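Side-chain contacts in ferritin (Ulva pertusa, PDB 3VNX), which probably oxidises ferrous iron and stores it as mineral inside a hollow shell of 24 subunits: residues I54-H59 and A110-E115; S63-D68 and P73-F78; K136-K141 and S167-A172; A147-D150 and A156-D159. All coordinates share one frame; numbering follows the deposited sequence. Where two conformers were deposited one is given.

Contact 1: residues I54-H59 and A110-E115; sequences ISYVYH and AAPEME
Tyr56 and Val57, neighbours on helix 38-66, form the surface on which Pro112 of the extended segment 110-115 rests. The backbones are closest at Val57 and Pro112, whose CA atoms are 5.3 Å apart. Tyr56 carries CG anti to its own N, chi1 -154°. This swings the ring away from the helix, with CD2 and CE2 toward the loop. Tyr56 CE2 lies 3.6 Å from Pro112 CD. The two side chains cross at about a right angle, and the proline approaches the ring obliquely. The carbonyl oxygen of Ala110 takes a different place. It sits at the ring edge, in the plane, with Ala110 O 3.8 Å from Tyr56 CD2. The other end of the proline ring rests on Val57. Pro112 CB is 4.0 Å from Val57 CA and 4.2 Å from Val57 CG2. This methyl branch is anti to the carbonyl carbon of Val57. The proline therefore straddles two consecutive helix residues, with CD on the tyrosine and CB on the valine. Most contacts between the segments are apolar; the Ala110 oxygen is an exception. The polar end of Tyr56 is satisfied elsewhere: its OH is hydrogen-bonded to Lys107 O of the second subunit. That subunit also sets Tyr52 edge-to-face against the Tyr56 ring and Leu106 against Pro112. Phe12 of a third subunit packs on Val57. The pairing is characteristic of the ferritin four-helix bundle, where a long loop linking the second and third helices runs along the outside of the first, here at a subunit interface.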
loop_
_atom_site.group_PDB
_atom_site.type_symbol
_atom_site.label_atom_id
_atom_site.label_comp_id
_atom_site.label_asym_id
_atom_site.label_seq_id
_atom_site.Cartn_x
_atom_site.Cartn_y
_atom_site.Cartn_z
ATOM N N ILE A 54 47.104 0.826 -24.955
ATOM C CA ILE A 54 46.480 2.114 -24.630
ATOM C C ILE A 54 45.794 2.097 -23.250
ATOM O O ILE A 54 45.798 3.089 -22.515
ATOM C CB ILE A 54 45.491 2.530 -25.723
ATOM C CG1 ILE A 54 46.246 2.848 -27.015
ATOM C CG2 ILE A 54 44.654 3.713 -25.277
ATOM C CD1 ILE A 54 45.327 3.112 -28.179
ATOM N N SER A 55 45.214 0.958 -22.901
ATOM C CA SER A 55 44.666 0.790 -21.570
ATOM C C SER A 55 45.759 1.005 -20.518
ATOM O O SER A 55 45.532 1.660 -19.499
ATOM C CB SER A 55 44.054 -0.600 -21.429
ATOM O OG SER A 55 43.730 -0.855 -20.086
ATOM N N TYR A 56 46.947 0.459 -20.781
ATOM C CA TYR A 56 48.052 0.506 -19.822
ATOM C C TYR A 56 48.566 1.944 -19.698
ATOM O O TYR A 56 48.841 2.444 -18.599
ATOM C CB TYR A 56 49.160 -0.425 -20.308
ATOM C CG TYR A 56 50.098 -1.014 -19.262
ATOM C CD1 TYR A 56 49.612 -1.631 -18.117
ATOM C CD2 TYR A 56 51.478 -1.006 -19.466
ATOM C CE1 TYR A 56 50.485 -2.200 -17.185
ATOM C CE2 TYR A 56 52.357 -1.562 -18.546
ATOM C CZ TYR A 56 51.861 -2.163 -17.412
ATOM O OH TYR A 56 52.740 -2.717 -16.501
ATOM N N VAL A 57 48.681 2.609 -20.839
ATOM C CA VAL A 57 49.085 4.004 -20.869
ATOM C C VAL A 57 48.098 4.848 -20.089
ATOM O O VAL A 57 48.493 5.704 -19.293
ATOM C CB VAL A 57 49.125 4.529 -22.297
ATOM C CG1 VAL A 57 49.376 6.025 -22.292
ATOM C CG2 VAL A 57 50.182 3.789 -23.097
ATOM N N TYR A 58 46.808 4.615 -20.321
ATOM C CA TYR A 58 45.791 5.361 -19.589
ATOM C C TYR A 58 45.893 5.129 -18.090
ATOM O O TYR A 58 45.655 6.044 -17.292
ATOM C CB TYR A 58 44.388 5.051 -20.102
ATOM C CG TYR A 58 44.075 5.826 -21.364
ATOM C CD1 TYR A 58 44.751 7.007 -21.644
ATOM C CD2 TYR A 58 43.120 5.383 -22.273
ATOM C CE1 TYR A 58 44.488 7.731 -22.793
ATOM C CE2 TYR A 58 42.849 6.104 -23.432
ATOM C CZ TYR A 58 43.540 7.286 -23.688
ATOM O OH TYR A 58 43.300 8.030 -24.835
ATOM N N HIS A 59 46.264 3.906 -17.708
ATOM C CA HIS A 59 46.430 3.593 -16.302
ATOM C C HIS A 59 47.606 4.386 -15.723
ATOM O O HIS A 59 47.559 4.843 -14.574
ATOM C CB HIS A 59 46.622 2.094 -16.088
ATOM C CG HIS A 59 46.127 1.621 -14.761
ATOM N ND1 HIS A 59 46.041 0.282 -14.430
ATOM C CD2 HIS A 59 45.670 2.302 -13.684
ATOM C CE1 HIS A 59 45.564 0.166 -13.203
ATOM N NE2 HIS A 59 45.335 1.379 -12.725
ATOM N N ALA A 110 54.908 -2.712 -23.563
ATOM C CA ALA A 110 56.011 -1.841 -23.176
ATOM C C ALA A 110 55.640 -0.980 -21.964
ATOM O O ALA A 110 54.470 -0.622 -21.773
ATOM C CB ALA A 110 56.418 -0.956 -24.348
ATOM N N ALA A 111 56.640 -0.644 -21.155
ATOM C CA ALA A 111 56.456 0.297 -20.054
ATOM C C ALA A 111 55.983 1.621 -20.613
ATOM O O ALA A 111 56.598 2.148 -21.543
ATOM C CB ALA A 111 57.749 0.491 -19.326
ATOM N N PRO A 112 54.878 2.165 -20.063
ATOM C CA PRO A 112 54.360 3.468 -20.511
ATOM C C PRO A 112 55.130 4.600 -19.860
ATOM O O PRO A 112 55.831 4.367 -18.875
ATOM C CB PRO A 112 52.929 3.473 -19.978
ATOM C CG PRO A 112 53.010 2.634 -18.724
ATOM C CD PRO A 112 54.032 1.558 -19.014
ATOM N N GLU A 113 55.028 5.804 -20.418
ATOM C CA GLU A 113 55.562 7.006 -19.787
ATOM C C GLU A 113 54.806 7.271 -18.484
ATOM O O GLU A 113 53.592 7.069 -18.426
ATOM C CB GLU A 113 55.419 8.205 -20.732
ATOM C CG GLU A 113 55.814 9.534 -20.111
ATOM C CD GLU A 113 57.278 9.583 -19.732
ATOM O OE1 GLU A 113 58.126 9.515 -20.650
ATOM O OE2 GLU A 113 57.583 9.686 -18.525
ATOM N N MET A 114 55.503 7.718 -17.444
ATOM C CA MET A 114 54.854 7.973 -16.160
ATOM C C MET A 114 54.766 9.462 -15.826
ATOM O O MET A 114 54.036 9.867 -14.913
ATOM C CB MET A 114 55.589 7.246 -15.025
ATOM C CG MET A 114 55.914 5.776 -15.320
ATOM S SD MET A 114 54.493 4.714 -15.702
ATOM C CE MET A 114 53.419 5.081 -14.330
ATOM N N GLU A 115 55.512 10.272 -16.565
ATOM C CA GLU A 115 55.679 11.679 -16.218
ATOM C C GLU A 115 54.973 12.558 -17.217
ATOM O O GLU A 115 55.130 12.381 -18.428
ATOM C CB GLU A 115 57.165 12.031 -16.180
ATOM C CG GLU A 115 57.929 11.181 -15.199
ATOM C CD GLU A 115 57.411 11.357 -13.793
ATOM O OE1 GLU A 115 57.566 10.416 -12.977
ATOM O OE2 GLU A 115 56.846 12.442 -13.507
#

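Contact 2: residues S63-D68 and P73-F78; sequences SYFARD and PGFAKF
Phe65 and Ala76 bring the two backbones closest, with CA atoms 4.9 Å apart, near the end of helix 38-66 and the start of helix 73-99. The helices run in roughly opposite directions and are joined by a short loop. They form the helical hairpin of the first two helices of the ferritin bundle. Phe65 contributes the largest share of the contact. Its CG is anti to the carbonyl carbon, chi1 -66°, and the ring stands between two neighbours. On one face lies Phe75 CB, 3.7 Å from Phe65 CG, in a CH-pi contact offset toward the rim. On the opposite face Tyr64 CD2 lies over the centre. The Phe75 ring itself is slid aside. Its plane is only 26° from that of Phe65, but the centroids are 5.3 Å apart and the rings barely overlap. Beside the aromatic pair, the small Ala76 lies against segment 63-68. Ala76 CB lies 3.8 Å from Ala66 N, and Phe65 CB is 3.7 Å from Ala76 N. Helix 123-151 closes over the aromatic pair, with Ala127 on Phe65 and Met128 on Phe75. Asp196 of helix 155-201 accepts a hydrogen bond from Phe75 N. Tyr64 works on both sides, for as CD2 covers the Phe65 ring, Tyr64 CD1 lies 3.6 Å above the plane of the Arg67 guanidinium, toward its rim.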
loop_
_atom_site.group_PDB
_atom_site.type_symbol
_atom_site.label_atom_id
_atom_site.label_comp_id
_atom_site.label_asym_id
_atom_site.label_seq_id
_atom_site.Cartn_x
_atom_site.Cartn_y
_atom_site.Cartn_z
ATOM N N SER A 63 47.731 7.280 -12.574
ATOM C CA SER A 63 48.624 7.348 -11.423
ATOM C C SER A 63 49.296 8.704 -11.337
ATOM O O SER A 63 49.590 9.197 -10.247
ATOM C CB SER A 63 49.661 6.227 -11.456
ATOM O OG SER A 63 49.082 5.021 -10.990
ATOM N N TYR A 64 49.531 9.315 -12.489
ATOM C CA TYR A 64 50.137 10.634 -12.478
ATOM C C TYR A 64 49.207 11.647 -11.774
ATOM O O TYR A 64 49.626 12.347 -10.846
ATOM C CB TYR A 64 50.558 11.092 -13.890
ATOM C CG TYR A 64 51.106 12.496 -13.871
ATOM C CD1 TYR A 64 52.440 12.741 -13.527
ATOM C CD2 TYR A 64 50.280 13.591 -14.144
ATOM C CE1 TYR A 64 52.941 14.027 -13.477
ATOM C CE2 TYR A 64 50.777 14.889 -14.095
ATOM C CZ TYR A 64 52.106 15.101 -13.762
ATOM O OH TYR A 64 52.601 16.389 -13.708
ATOM N N PHE A 65 47.942 11.695 -12.187
ATOM C CA PHE A 65 47.001 12.650 -11.603
ATOM C C PHE A 65 46.575 12.302 -10.174
ATOM O O PHE A 65 46.121 13.175 -9.423
ATOM C CB PHE A 65 45.798 12.867 -12.522
ATOM C CG PHE A 65 46.160 13.540 -13.805
ATOM C CD1 PHE A 65 46.339 14.920 -13.851
ATOM C CD2 PHE A 65 46.382 12.796 -14.956
ATOM C CE1 PHE A 65 46.703 15.560 -15.038
ATOM C CE2 PHE A 65 46.742 13.417 -16.138
ATOM C CZ PHE A 65 46.907 14.810 -16.181
ATOM N N ALA A 66 46.765 11.041 -9.792
ATOM C CA ALA A 66 46.566 10.623 -8.403
ATOM C C ALA A 66 47.635 11.160 -7.440
ATOM O O ALA A 66 47.413 11.172 -6.230
ATOM C CB ALA A 66 46.495 9.097 -8.300
ATOM N N ARG A 67 48.787 11.592 -7.951
ATOM C CA ARG A 67 49.846 12.068 -7.046
ATOM C C ARG A 67 49.396 13.264 -6.221
ATOM O O ARG A 67 48.871 14.233 -6.754
ATOM C CB ARG A 67 51.104 12.450 -7.807
ATOM C CG ARG A 67 51.646 11.347 -8.653
ATOM C CD ARG A 67 52.803 11.859 -9.444
ATOM N NE ARG A 67 53.478 10.791 -10.163
ATOM C CZ ARG A 67 54.557 10.972 -10.910
ATOM N NH1 ARG A 67 55.088 12.184 -11.033
ATOM N NH2 ARG A 67 55.104 9.942 -11.532
ATOM N N ASP A 68 49.622 13.195 -4.918
ATOM C CA ASP A 68 49.136 14.222 -4.008
ATOM C C ASP A 68 49.482 15.649 -4.438
ATOM O O ASP A 68 48.721 16.576 -4.188
ATOM C CB ASP A 68 49.640 13.952 -2.587
ATOM C CG ASP A 68 51.141 14.126 -2.455
ATOM O OD1 ASP A 68 51.592 15.256 -2.153
ATOM O OD2 ASP A 68 51.867 13.129 -2.638
ATOM N N PRO A 73 42.158 14.620 -8.928
ATOM C CA PRO A 73 41.534 13.298 -8.764
ATOM C C PRO A 73 40.400 13.041 -9.766
ATOM O O PRO A 73 40.122 11.874 -10.058
ATOM C CB PRO A 73 41.026 13.311 -7.306
ATOM C CG PRO A 73 40.899 14.779 -6.942
ATOM C CD PRO A 73 41.907 15.521 -7.782
ATOM N N GLY A 74 39.787 14.101 -10.293
ATOM C CA GLY A 74 38.845 13.975 -11.396
ATOM C C GLY A 74 39.526 13.457 -12.660
ATOM O O GLY A 74 39.028 12.539 -13.315
ATOM N N PHE A 75 40.668 14.038 -13.012
ATOM C CA PHE A 75 41.432 13.559 -14.161
ATOM C C PHE A 75 41.855 12.113 -13.879
ATOM O O PHE A 75 41.813 11.241 -14.771
ATOM C CB PHE A 75 42.664 14.452 -14.418
ATOM C CG PHE A 75 42.351 15.748 -15.144
ATOM C CD1 PHE A 75 42.595 15.873 -16.507
ATOM C CD2 PHE A 75 41.820 16.834 -14.468
ATOM C CE1 PHE A 75 42.311 17.040 -17.171
ATOM C CE2 PHE A 75 41.530 18.007 -15.126
ATOM C CZ PHE A 75 41.771 18.111 -16.478
ATOM N N ALA A 76 42.240 11.853 -12.629
ATOM C CA ALA A 76 42.655 10.510 -12.253
ATOM C C ALA A 76 41.520 9.503 -12.477
ATOM O O ALA A 76 41.734 8.412 -13.014
ATOM C CB ALA A 76 43.159 10.467 -10.812
ATOM N N LYS A 77 40.312 9.870 -12.073
ATOM C CA LYS A 77 39.168 8.976 -12.214
ATOM C C LYS A 77 38.900 8.741 -13.692
ATOM O O LYS A 77 38.725 7.592 -14.156
ATOM C CB LYS A 77 37.949 9.585 -11.523
ATOM C CG LYS A 77 36.634 8.856 -11.720
ATOM C CD LYS A 77 35.552 9.425 -10.767
ATOM C CE LYS A 77 34.158 8.852 -11.057
ATOM N NZ LYS A 77 33.662 9.190 -12.434
ATOM N N PHE A 78 38.887 9.845 -14.432
ATOM C CA PHE A 78 38.702 9.799 -15.874
ATOM C C PHE A 78 39.652 8.802 -16.541
ATOM O O PHE A 78 39.248 8.013 -17.399
ATOM C CB PHE A 78 38.916 11.184 -16.480
ATOM C CG PHE A 78 38.780 11.206 -17.966
ATOM C CD1 PHE A 78 37.532 11.376 -18.557
ATOM C CD2 PHE A 78 39.897 11.042 -18.783
ATOM C CE1 PHE A 78 37.393 11.395 -19.933
ATOM C CE2 PHE A 78 39.775 11.062 -20.156
ATOM C CZ PHE A 78 38.514 11.241 -20.740
#

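Contact 3: residues K136-K141 and S167-A172; sequences KLNFQK and SEQVDA
Gln169 reaches Phe139 and Asn138 through an extended first torsion followed by a bend. Its CG is anti to the backbone N, chi1 -176°, which sends the chain across to the facing helix. The second torsion then folds over, chi2 61°, and lays the amide alongside the backbone of helix 123-151. Phe139 and Asn138 also hold CG anti to N. The bent chain touches with its CG, where Gln169 CG lies 3.6 Å from Phe139 CA and 3.7 Å from Phe139 CB. The Phe139 ring passes beside this bend and continues to Val170. Phe139 CZ is 4.0 Å from Val170 CG2, and the methyl meets the ring obliquely. At the other end the two amides meet at Gln169 OE1 and Asn138 ND2, 3.5 Å apart, with planes turned 64° against each other. They touch here, but the stronger polar partners lie elsewhere: Gln169 NE2 is hydrogen-bonded to Glu135 OE1, while Asn138 OD1 accepts from Gln47 and its ND2 donates to Glu51. A calcium ion lies about 3 Å from the Asn138 side chain at nearest atoms. Glu51, Glu86, His89, Glu135 and Gln169 match the ferroxidase site of related ferritins, so Gln169 probably belongs to that site, and Asn138 lies beside it. Helices 123-151 and 155-201 run nearly antiparallel here, their short axes 9.6 Å apart at closest approach. Helix 38-66 packs on Asn138 through Ile50 and Ile54, and helix 73-99 adds Glu86, which completes the four-helix core.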
loop_
_atom_site.group_PDB
_atom_site.type_symbol
_atom_site.label_atom_id
_atom_site.label_comp_id
_atom_site.label_asym_id
_atom_site.label_seq_id
_atom_site.Cartn_x
_atom_site.Cartn_y
_atom_site.Cartn_z
ATOM N N LYS A 136 42.975 9.640 -31.944
ATOM C CA LYS A 136 43.066 9.805 -33.410
ATOM C C LYS A 136 43.915 8.691 -34.025
ATOM O O LYS A 136 43.522 8.069 -35.020
ATOM C CB LYS A 136 43.633 11.179 -33.786
ATOM C CG LYS A 136 42.741 12.348 -33.327
ATOM C CD LYS A 136 43.415 13.712 -33.480
ATOM C CE LYS A 136 43.304 14.244 -34.903
ATOM N NZ LYS A 136 43.998 15.558 -35.105
ATOM N N LEU A 137 45.070 8.429 -33.409
ATOM C CA LEU A 137 45.917 7.330 -33.838
ATOM C C LEU A 137 45.092 6.043 -33.883
ATOM O O LEU A 137 45.098 5.325 -34.894
ATOM C CB LEU A 137 47.098 7.155 -32.880
ATOM C CG LEU A 137 48.385 6.571 -33.476
ATOM C CD1 LEU A 137 49.276 5.976 -32.394
ATOM C CD2 LEU A 137 48.107 5.551 -34.568
ATOM N N ASN A 138 44.380 5.741 -32.792
ATOM C CA ASN A 138 43.641 4.491 -32.756
ATOM C C ASN A 138 42.498 4.445 -33.769
ATOM O O ASN A 138 42.126 3.376 -34.238
ATOM C CB ASN A 138 43.130 4.158 -31.367
ATOM C CG ASN A 138 42.797 2.685 -31.232
ATOM O OD1 ASN A 138 43.329 1.872 -31.977
ATOM N ND2 ASN A 138 41.913 2.338 -30.304
ATOM N N PHE A 139 41.950 5.608 -34.106
ATOM C CA PHE A 139 40.933 5.697 -35.138
ATOM C C PHE A 139 41.527 5.184 -36.454
ATOM O O PHE A 139 40.910 4.381 -37.176
ATOM C CB PHE A 139 40.468 7.142 -35.274
ATOM C CG PHE A 139 39.371 7.345 -36.277
ATOM C CD1 PHE A 139 38.548 6.299 -36.657
ATOM C CD2 PHE A 139 39.155 8.602 -36.828
ATOM C CE1 PHE A 139 37.531 6.497 -37.587
ATOM C CE2 PHE A 139 38.148 8.818 -37.738
ATOM C CZ PHE A 139 37.328 7.753 -38.128
ATOM N N GLN A 140 42.743 5.618 -36.752
ATOM C CA GLN A 140 43.395 5.150 -37.968
ATOM C C GLN A 140 43.736 3.660 -37.873
ATOM O O GLN A 140 43.514 2.901 -38.829
ATOM C CB GLN A 140 44.626 5.997 -38.279
ATOM C CG GLN A 140 44.247 7.386 -38.766
ATOM C CD GLN A 140 45.263 8.458 -38.396
ATOM O OE1 GLN A 140 45.673 9.251 -39.245
ATOM N NE2 GLN A 140 45.672 8.489 -37.127
ATOM N N LYS A 141 44.254 3.229 -36.721
ATOM C CA LYS A 141 44.493 1.798 -36.527
ATOM C C LYS A 141 43.200 1.035 -36.813
ATOM O O LYS A 141 43.202 0.041 -37.545
ATOM C CB LYS A 141 44.990 1.490 -35.113
ATOM C CG LYS A 141 46.391 1.983 -34.819
ATOM C CD LYS A 141 47.418 1.360 -35.773
ATOM C CE LYS A 141 48.853 1.818 -35.457
ATOM N NZ LYS A 141 49.888 0.874 -36.001
ATOM N N SER A 167 32.947 2.826 -35.041
ATOM C CA SER A 167 31.899 3.815 -34.832
ATOM C C SER A 167 32.031 4.502 -33.477
ATOM O O SER A 167 31.834 5.723 -33.360
ATOM C CB SER A 167 30.524 3.156 -34.937
ATOM O OG SER A 167 29.496 4.089 -34.648
ATOM N N GLU A 168 32.347 3.714 -32.452
ATOM C CA GLU A 168 32.562 4.276 -31.127
ATOM C C GLU A 168 33.770 5.228 -31.098
ATOM O O GLU A 168 33.758 6.246 -30.398
ATOM C CB GLU A 168 32.741 3.156 -30.098
ATOM C CG GLU A 168 31.461 2.394 -29.762
ATOM C CD GLU A 168 31.740 1.041 -29.092
ATOM O OE1 GLU A 168 31.205 0.013 -29.576
ATOM O OE2 GLU A 168 32.501 0.999 -28.095
ATOM N N GLN A 169 34.808 4.893 -31.861
ATOM C CA GLN A 169 36.042 5.660 -31.836
ATOM C C GLN A 169 35.780 7.064 -32.380
ATOM O O GLN A 169 36.363 8.049 -31.904
ATOM C CB GLN A 169 37.154 4.934 -32.602
ATOM C CG GLN A 169 38.506 5.620 -32.537
ATOM C CD GLN A 169 39.054 5.737 -31.117
ATOM O OE1 GLN A 169 39.366 4.738 -30.474
ATOM N NE2 GLN A 169 39.194 6.965 -30.636
ATOM N N VAL A 170 34.861 7.163 -33.336
ATOM C CA VAL A 170 34.432 8.469 -33.827
ATOM C C VAL A 170 33.927 9.350 -32.676
ATOM O O VAL A 170 34.408 10.466 -32.477
ATOM C CB VAL A 170 33.342 8.327 -34.913
ATOM C CG1 VAL A 170 32.795 9.698 -35.320
ATOM C CG2 VAL A 170 33.904 7.580 -36.124
ATOM N N ASP A 171 32.962 8.842 -31.912
ATOM C CA ASP A 171 32.463 9.567 -30.749
ATOM C C ASP A 171 33.606 9.905 -29.795
ATOM O O ASP A 171 33.727 11.033 -29.319
ATOM C CB ASP A 171 31.435 8.720 -30.000
ATOM C CG ASP A 171 30.235 8.353 -30.858
ATOM O OD1 ASP A 171 29.811 9.199 -31.671
ATOM O OD2 ASP A 171 29.717 7.217 -30.704
ATOM N N ALA A 172 34.443 8.915 -29.506
ATOM C CA ALA A 172 35.557 9.140 -28.594
ATOM C C ALA A 172 36.452 10.310 -29.038
ATOM O O ALA A 172 36.785 11.188 -28.218
ATOM C CB ALA A 172 36.374 7.860 -28.403
#

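Contact 4: residues A147-D150 and A156-D159; sequences AIAD and ALCD. With CA (calcium ion), chain B.
Ala149 CB fits between Leu157 and Cys158 of the facing helix. The tightest approach is Ala149 CB to Leu157 CD2, at 3.4 Å. Cys158 SG comes beside it, 3.6 Å from the same CB. The sulfur also lies 3.5 Å from Asp150 N, so it rests against the backbone between Ala149 and Asp150 as well as on the methyl. Its position follows from the first torsion of Cys158, which sets SG anti to the carbonyl carbon, chi1 -69°. Leu157 is turned the other way. With CG anti to N, chi1 169°, it reaches over Ala149 while the thiol fills the place next to it. The small alanine allows this close approach, and the nearest CA atoms, Ala149 and Cys158, are 5.6 Å apart. The contact lies next to the turn that joins helices 123-151 and 155-201, the helical hairpin of the last two long helices of the ferritin bundle. Beyond the touching atoms, Leu157 continues into the core, where Cys40 and Ile44 of helix 38-66 and Tyr96 of helix 73-99 pack on it. In the turn, Leu157 N is hydrogen-bonded to Asp154 OD1, and Asp150 OD1 forms a salt bridge with Lys153. On the far side of helix 155-201, Asp159 OD1 binds a calcium ion at 2.7 Å. Asp159 also packs on Gly163 of a fifth subunit, consistent with the acidic threefold channel of ferritins. A further calcium ion lies about 4 Å from the Cys158 side chain at nearest atoms.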
loop_
_atom_site.group_PDB
_atom_site.type_symbol
_atom_site.label_atom_id
_atom_site.label_comp_id
_atom_site.label_asym_id
_atom_site.label_seq_id
_atom_site.Cartn_x
_atom_site.Cartn_y
_atom_site.Cartn_z
ATOM N N ALA A 147 40.244 -2.296 -43.145
ATOM C CA ALA A 147 40.799 -2.396 -44.497
ATOM C C ALA A 147 41.209 -3.829 -44.780
ATOM O O ALA A 147 40.886 -4.383 -45.841
ATOM C CB ALA A 147 41.985 -1.466 -44.675
ATOM N N ILE A 148 41.918 -4.436 -43.834
ATOM C CA ILE A 148 42.309 -5.830 -43.994
ATOM C C ILE A 148 41.078 -6.728 -44.105
ATOM O O ILE A 148 40.978 -7.559 -45.014
ATOM C CB ILE A 148 43.214 -6.309 -42.849
ATOM C CG1 ILE A 148 44.530 -5.521 -42.842
ATOM C CG2 ILE A 148 43.522 -7.797 -43.001
ATOM C CD1 ILE A 148 45.498 -5.946 -41.732
ATOM N N ALA A 149 40.141 -6.557 -43.177
ATOM C CA ALA A 149 38.851 -7.246 -43.236
ATOM C C ALA A 149 38.199 -7.104 -44.609
ATOM O O ALA A 149 37.705 -8.084 -45.174
ATOM C CB ALA A 149 37.906 -6.717 -42.140
ATOM N N ASP A 150 38.183 -5.877 -45.132
ATOM C CA ASP A 150 37.606 -5.602 -46.449
ATOM C C ASP A 150 38.392 -6.304 -47.566
ATOM O O ASP A 150 37.803 -6.925 -48.461
ATOM C CB ASP A 150 37.553 -4.091 -46.720
ATOM C CG ASP A 150 36.760 -3.750 -47.984
ATOM O OD1 ASP A 150 35.904 -4.561 -48.402
ATOM O OD2 ASP A 150 36.989 -2.667 -48.561
ATOM N N ALA A 156 31.313 -10.210 -42.458
ATOM C CA ALA A 156 30.958 -10.381 -41.051
ATOM C C ALA A 156 31.910 -9.614 -40.151
ATOM O O ALA A 156 31.473 -8.898 -39.246
ATOM C CB ALA A 156 30.932 -11.862 -40.660
ATOM N N LEU A 157 33.211 -9.773 -40.388
ATOM C CA LEU A 157 34.201 -9.064 -39.590
ATOM C C LEU A 157 34.134 -7.544 -39.833
ATOM O O LEU A 157 34.294 -6.743 -38.900
ATOM C CB LEU A 157 35.602 -9.614 -39.863
ATOM C CG LEU A 157 36.784 -8.812 -39.299
ATOM C CD1 LEU A 157 36.854 -8.892 -37.784
ATOM C CD2 LEU A 157 38.083 -9.313 -39.912
ATOM N N CYS A 158 33.878 -7.141 -41.075
ATOM C CA CYS A 158 33.744 -5.713 -41.369
ATOM C C CYS A 158 32.630 -5.109 -40.542
ATOM O O CYS A 158 32.828 -4.102 -39.854
ATOM C CB CYS A 158 33.459 -5.468 -42.854
ATOM S SG CYS A 158 34.871 -5.846 -43.918
ATOM N N ASP A 159 31.458 -5.740 -40.617
ATOM C CA ASP A 159 30.288 -5.285 -39.886
ATOM C C ASP A 159 30.614 -5.190 -38.402
ATOM O O ASP A 159 30.283 -4.200 -37.740
ATOM C CB ASP A 159 29.115 -6.240 -40.115
ATOM C CG ASP A 159 27.867 -5.830 -39.346
ATOM O OD1 ASP A 159 27.306 -4.748 -39.638
ATOM O OD2 ASP A 159 27.450 -6.597 -38.446
HETATM CA CA CA B . 27.487 -3.494 -42.023
#

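Along the chain contact 2 is nested inside the loop closed by contact 1, and contact 4 inside that of contact 3. The first pair comes before the second. Contacts 1 and 2 share helix 38-66, with centres 14 Å apart, and are joined by a salt bridge from Glu115 to Arg67. Contacts 3 and 4 share helices 123-151 and 155-201, with centres 16 Å apart. Ile54 of contact 1 packs on Asn138 of contact 3, linking the pairs. Contacts 2 and 4, at the two hairpins, have centres 37 Å apart on opposite sides of the chain's centre. Contact 3 lies at the probable ferroxidase site, and contact 1 holds the long loop at a subunit interface.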